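Local coordinates for protein putative HTH-type transcriptional regulator ybaQ (Escherichia coli, PDB 2EBY) that probably binds DNA as a helix-turn-helix transcriptional regulator of the VapA/VapI family, and is found paired with a second copy of itself, at residues 32-37 with 60-65; 94-97 with 103-106. One frame throughout, in Å; residues are numbered along the deposited sequence.

Contact 1: 32-37 with 60-65; sequences ELLHVH and AKVFDT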
loop_
_atom_site.group_PDB
_atom_site.type_symbol
_atom_site.label_atom_id
_atom_site.label_comp_id
_atom_site.label_asym_id
_atom_site.label_seq_id
_atom_site.Cartn_x
_atom_site.Cartn_y
_atom_site.Cartn_z
ATOM N N GLU A 32 -17.407 -16.044 -7.487
ATOM C CA GLU A 32 -17.081 -17.451 -7.707
ATOM C C GLU A 32 -15.846 -17.616 -8.594
ATOM O O GLU A 32 -15.113 -18.598 -8.476
ATOM C CB GLU A 32 -18.295 -18.179 -8.296
ATOM C CG GLU A 32 -19.571 -17.899 -7.495
ATOM C CD GLU A 32 -20.726 -18.824 -7.839
ATOM O OE1 GLU A 32 -20.738 -19.976 -7.355
ATOM O OE2 GLU A 32 -21.625 -18.394 -8.598
ATOM N N LEU A 33 -15.616 -16.650 -9.476
ATOM C CA LEU A 33 -14.439 -16.683 -10.333
ATOM C C LEU A 33 -13.198 -16.372 -9.484
ATOM O O LEU A 33 -12.194 -17.084 -9.543
ATOM C CB LEU A 33 -14.556 -15.653 -11.464
ATOM C CG LEU A 33 -15.515 -15.953 -12.622
ATOM C CD1 LEU A 33 -15.535 -14.806 -13.636
ATOM C CD2 LEU A 33 -15.064 -17.238 -13.292
ATOM N N LEU A 34 -13.277 -15.309 -8.690
ATOM C CA LEU A 34 -12.168 -14.900 -7.826
ATOM C C LEU A 34 -12.015 -15.888 -6.678
ATOM O O LEU A 34 -10.989 -15.915 -6.001
ATOM C CB LEU A 34 -12.423 -13.498 -7.244
ATOM C CG LEU A 34 -12.597 -12.293 -8.181
ATOM C CD1 LEU A 34 -13.216 -11.124 -7.424
ATOM C CD2 LEU A 34 -11.261 -11.898 -8.762
ATOM N N HIS A 35 -13.048 -16.699 -6.475
ATOM C CA HIS A 35 -13.077 -17.679 -5.395
ATOM C C HIS A 35 -13.023 -17.009 -4.015
ATOM O O HIS A 35 -12.328 -17.462 -3.101
ATOM C CB HIS A 35 -11.929 -18.682 -5.524
ATOM C CG HIS A 35 -12.006 -19.801 -4.528
ATOM N ND1 HIS A 35 -10.886 -20.422 -4.019
ATOM C CD2 HIS A 35 -13.069 -20.391 -3.937
ATOM C CE1 HIS A 35 -11.260 -21.349 -3.149
ATOM N NE2 HIS A 35 -12.579 -21.349 -3.082
ATOM N N VAL A 36 -13.761 -15.915 -3.875
ATOM C CA VAL A 36 -13.841 -15.190 -2.612
ATOM C C VAL A 36 -15.329 -15.069 -2.305
ATOM O O VAL A 36 -16.160 -15.341 -3.171
ATOM C CB VAL A 36 -13.220 -13.771 -2.717
ATOM C CG1 VAL A 36 -11.728 -13.875 -3.044
ATOM C CG2 VAL A 36 -13.952 -12.960 -3.780
ATOM N N HIS A 37 -15.670 -14.673 -1.084
ATOM C CA HIS A 37 -17.071 -14.529 -0.712
ATOM C C HIS A 37 -17.652 -13.324 -1.441
ATOM O O HIS A 37 -16.939 -12.368 -1.739
ATOM C CB HIS A 37 -17.200 -14.342 0.807
ATOM C CG HIS A 37 -18.612 -14.411 1.306
ATOM N ND1 HIS A 37 -19.553 -13.458 0.999
ATOM C CD2 HIS A 37 -19.248 -15.347 2.055
ATOM C CE1 HIS A 37 -20.719 -13.802 1.533
ATOM N NE2 HIS A 37 -20.554 -14.945 2.177
ATOM N N ALA A 60 -6.170 -9.720 -11.441
ATOM C CA ALA A 60 -5.252 -9.774 -12.571
ATOM C C ALA A 60 -5.504 -11.055 -13.359
ATOM O O ALA A 60 -5.573 -11.041 -14.590
ATOM C CB ALA A 60 -3.816 -9.756 -12.083
ATOM N N LYS A 61 -5.649 -12.159 -12.632
ATOM C CA LYS A 61 -5.880 -13.462 -13.245
ATOM C C LYS A 61 -7.231 -13.543 -13.968
ATOM O O LYS A 61 -7.294 -13.952 -15.127
ATOM C CB LYS A 61 -5.765 -14.558 -12.176
ATOM C CG LYS A 61 -6.093 -15.971 -12.642
ATOM C CD LYS A 61 -5.092 -16.501 -13.650
ATOM C CE LYS A 61 -5.458 -17.917 -14.104
ATOM N NZ LYS A 61 -5.420 -18.920 -12.998
ATOM N N VAL A 62 -8.301 -13.130 -13.293
ATOM C CA VAL A 62 -9.641 -13.168 -13.871
ATOM C C VAL A 62 -9.826 -12.256 -15.085
ATOM O O VAL A 62 -10.487 -12.630 -16.056
ATOM C CB VAL A 62 -10.727 -12.802 -12.804
ATOM C CG1 VAL A 62 -12.076 -12.594 -13.466
ATOM C CG2 VAL A 62 -10.833 -13.911 -11.759
ATOM N N PHE A 63 -9.241 -11.068 -15.049
ATOM C CA PHE A 63 -9.420 -10.148 -16.164
ATOM C C PHE A 63 -8.226 -10.011 -17.097
ATOM O O PHE A 63 -8.228 -9.172 -17.991
ATOM C CB PHE A 63 -9.838 -8.773 -15.637
ATOM C CG PHE A 63 -11.179 -8.768 -14.966
ATOM C CD1 PHE A 63 -12.337 -9.003 -15.697
ATOM C CD2 PHE A 63 -11.286 -8.539 -13.598
ATOM C CE1 PHE A 63 -13.587 -9.010 -15.074
ATOM C CE2 PHE A 63 -12.533 -8.545 -12.965
ATOM C CZ PHE A 63 -13.682 -8.780 -13.705
ATOM N N ASP A 64 -7.212 -10.837 -16.887
ATOM C CA ASP A 64 -6.020 -10.817 -17.721
ATOM C C ASP A 64 -5.353 -9.446 -17.785
ATOM O O ASP A 64 -5.177 -8.877 -18.860
ATOM C CB ASP A 64 -6.375 -11.308 -19.125
ATOM C CG ASP A 64 -5.148 -11.578 -19.980
ATOM O OD1 ASP A 64 -4.148 -12.111 -19.453
ATOM O OD2 ASP A 64 -5.197 -11.269 -21.189
ATOM N N THR A 65 -4.996 -8.918 -16.620
ATOM C CA THR A 65 -4.325 -7.627 -16.531
ATOM C C THR A 65 -3.082 -7.855 -15.692
ATOM O O THR A 65 -2.758 -8.991 -15.347
ATOM C CB THR A 65 -5.176 -6.572 -15.797
ATOM O OG1 THR A 65 -5.254 -6.909 -14.407
ATOM C CG2 THR A 65 -6.571 -6.511 -16.386
#

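Contact 2: 94-97 with 103-106; sequences RIET and ARRE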
loop_
_atom_site.group_PDB
_atom_site.type_symbol
_atom_site.label_atom_id
_atom_site.label_comp_id
_atom_site.label_asym_id
_atom_site.label_seq_id
_atom_site.Cartn_x
_atom_site.Cartn_y
_atom_site.Cartn_z
ATOM N N ARG A 94 4.095 20.840 10.123
ATOM C CA ARG A 94 4.858 21.144 11.329
ATOM C C ARG A 94 6.089 20.249 11.531
ATOM O O ARG A 94 6.911 20.526 12.404
ATOM C CB ARG A 94 3.948 21.055 12.564
ATOM C CG ARG A 94 2.807 22.077 12.577
ATOM C CD ARG A 94 3.349 23.500 12.573
ATOM N NE ARG A 94 2.405 24.479 12.029
ATOM C CZ ARG A 94 1.470 25.112 12.735
ATOM N NH1 ARG A 94 1.335 24.882 14.039
ATOM N NH2 ARG A 94 0.669 25.984 12.134
ATOM N N ILE A 95 6.225 19.192 10.728
ATOM C CA ILE A 95 7.364 18.276 10.851
ATOM C C ILE A 95 8.730 18.890 10.527
ATOM O O ILE A 95 8.921 19.503 9.475
ATOM C CB ILE A 95 7.191 17.032 9.944
ATOM C CG1 ILE A 95 6.212 16.048 10.585
ATOM C CG2 ILE A 95 8.541 16.360 9.707
ATOM C CD1 ILE A 95 5.998 14.787 9.775
ATOM N N GLU A 96 9.679 18.692 11.433
ATOM C CA GLU A 96 11.039 19.191 11.262
ATOM C C GLU A 96 11.862 18.145 10.510
ATOM O O GLU A 96 11.819 16.956 10.835
ATOM C CB GLU A 96 11.673 19.468 12.631
ATOM C CG GLU A 96 13.156 19.808 12.589
ATOM C CD GLU A 96 13.722 20.125 13.969
ATOM O OE1 GLU A 96 13.381 19.419 14.941
ATOM O OE2 GLU A 96 14.519 21.075 14.085
ATOM N N THR A 97 12.614 18.592 9.508
ATOM C CA THR A 97 13.436 17.684 8.717
ATOM C C THR A 97 14.667 17.250 9.511
ATOM O O THR A 97 15.024 17.876 10.508
ATOM C CB THR A 97 13.893 18.351 7.411
ATOM O OG1 THR A 97 14.944 19.281 7.693
ATOM C CG2 THR A 97 12.738 19.101 6.769
ATOM N N ALA A 103 21.294 19.958 12.578
ATOM C CA ALA A 103 21.977 21.236 12.721
ATOM C C ALA A 103 21.776 21.699 14.157
ATOM O O ALA A 103 22.737 22.005 14.862
ATOM C CB ALA A 103 21.403 22.252 11.759
ATOM N N ARG A 104 20.519 21.739 14.589
ATOM C CA ARG A 104 20.195 22.155 15.947
ATOM C C ARG A 104 20.898 21.299 16.995
ATOM O O ARG A 104 21.452 21.825 17.960
ATOM C CB ARG A 104 18.682 22.115 16.167
ATOM C CG ARG A 104 18.005 23.469 15.999
ATOM C CD ARG A 104 16.477 23.390 15.903
ATOM N NE ARG A 104 15.844 22.656 16.995
ATOM C CZ ARG A 104 15.700 21.334 17.019
ATOM N NH1 ARG A 104 16.146 20.601 16.007
ATOM N NH2 ARG A 104 15.102 20.745 18.046
ATOM N N ARG A 105 20.889 19.984 16.799
ATOM C CA ARG A 105 21.526 19.071 17.743
ATOM C C ARG A 105 23.014 19.342 17.945
ATOM O O ARG A 105 23.518 19.257 19.065
ATOM C CB ARG A 105 21.330 17.611 17.304
ATOM C CG ARG A 105 21.902 16.603 18.299
ATOM C CD ARG A 105 21.552 15.162 17.956
ATOM N NE ARG A 105 22.309 14.643 16.821
ATOM C CZ ARG A 105 22.242 13.381 16.408
ATOM N NH1 ARG A 105 21.453 12.519 17.039
ATOM N NH2 ARG A 105 22.969 12.976 15.376
ATOM N N GLU A 106 23.717 19.663 16.864
ATOM C CA GLU A 106 25.148 19.924 16.957
ATOM C C GLU A 106 25.461 21.182 17.752
ATOM O O GLU A 106 26.536 21.299 18.329
ATOM C CB GLU A 106 25.773 20.027 15.563
ATOM C CG GLU A 106 25.356 18.905 14.637
ATOM C CD GLU A 106 26.444 18.494 13.674
ATOM O OE1 GLU A 106 27.136 19.390 13.142
ATOM O OE2 GLU A 106 26.598 17.273 13.445
#

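Contact 1: 32-37 with 60-65
L33 and L34, at the end of helix 27-34, close on V62 near the end of helix 53-63, inside the all-helical Cro/C1-type helix-turn-helix domain. Helix 27-34 is the first helix of the predicted helix-turn-helix motif, so the contact ties that motif to a later helix of the same domain.

The interaction across the two segments is wholly apolar, with no hydrogen bond between them. V62 sends its two methyls to different partners. CG2 meets CD2 of L34 at 3.6 Å, and CG1 lies 4.1 Å from CD1 of L33; both leucines meet the valine at about a right angle. CG2 also reaches the backbone carbonyl carbon C of L33. The CB bond of L34 points neither toward nor away from the other segment, and CD2 at the tip makes up the distance. L34 also packs on M55 and L59 of helix 53-63 and on V41 of helix 38-45. All three touching residues are buried, and I95 of the second subunit packs on V62 and E96 of that subunit on L33.

The two helices end alike: each segment leaves helical geometry at a residue with positive phi, H35 and D64. T65 N bonds back to A60 O at 3.0 Å. H37 begins helix 38-45 as its N-cap, where its ND1 accepts the backbone N-H of N39.

One aromatic contact lies within segment 60-65. V62 places CG1 anti to the backbone N (chi1 170°), where this methyl sits over the centre of the F63 ring, 3.9 Å above its plane.

Contact 2: 94-97 with 103-106
A surface salt bridge between E96 and R104 joins the loop that follows helix 86-94 to helix 98-107, the last helix of the modelled chain. It spans the first turns of that helix from outside, and the two backbones stay well apart, with the CA atoms of E96 and R104 10.7 Å from each other. Long side chains cover the distance, approaching from opposite directions.

E96 holds CG anti to its backbone N (chi1 172°) and continues extended, which carries the carboxylate out to the arginine. OE2 does most of the touching: it lies 2.6 Å from NH1 of R104 and 3.2 Å from CZ of R104. The second oxygen, OE1, stands 3.2 Å from the same NH1. OE2 comes in over one face of the guanidinium, with the two planes 49° apart, and the pairing is therefore electrostatic with no hydrogen bond attached. R104, whose chi1 is off a staggered value, bends at chi3 (53°) to bring the group round. A glutamine here has no charge, and R104 would probably be left without its anionic mate and be freer to swing away.

R105 turns to the second subunit, where NH1 makes a salt bridge with E29 of that subunit. E96 itself packs on L33 of the second subunit. T97 is the N-cap of helix 98-107: its side chain caps a backbone N of the first turn, and its own N bonds to OE2 of E100. The whole is a loop-to-helix ion pair beside a helix that starts with a capping box, in a C-terminal helical arm that meets its dimer partner.

Along the chain the two contacts come in series, contact 1 closing before contact 2 opens. Their centres are 49 Å apart, their nearest atoms about 34 Å, and they lie on opposite sides of the chain's centre. Contact 1 joins helices 27-34 and 53-63 in the compact helix-turn-helix domain; contact 2 joins the loop after helix 86-94 to helix 98-107 in the far arm, and helices 67-83 and 86-94 lead from one to the other. No helix is shared, yet the dimer relates them: I95 and E96 of one subunit pack on V62 and L33 of the other, so the arm of each copy reaches the helix-turn-helix domain of its partner, the part that probably binds DNA.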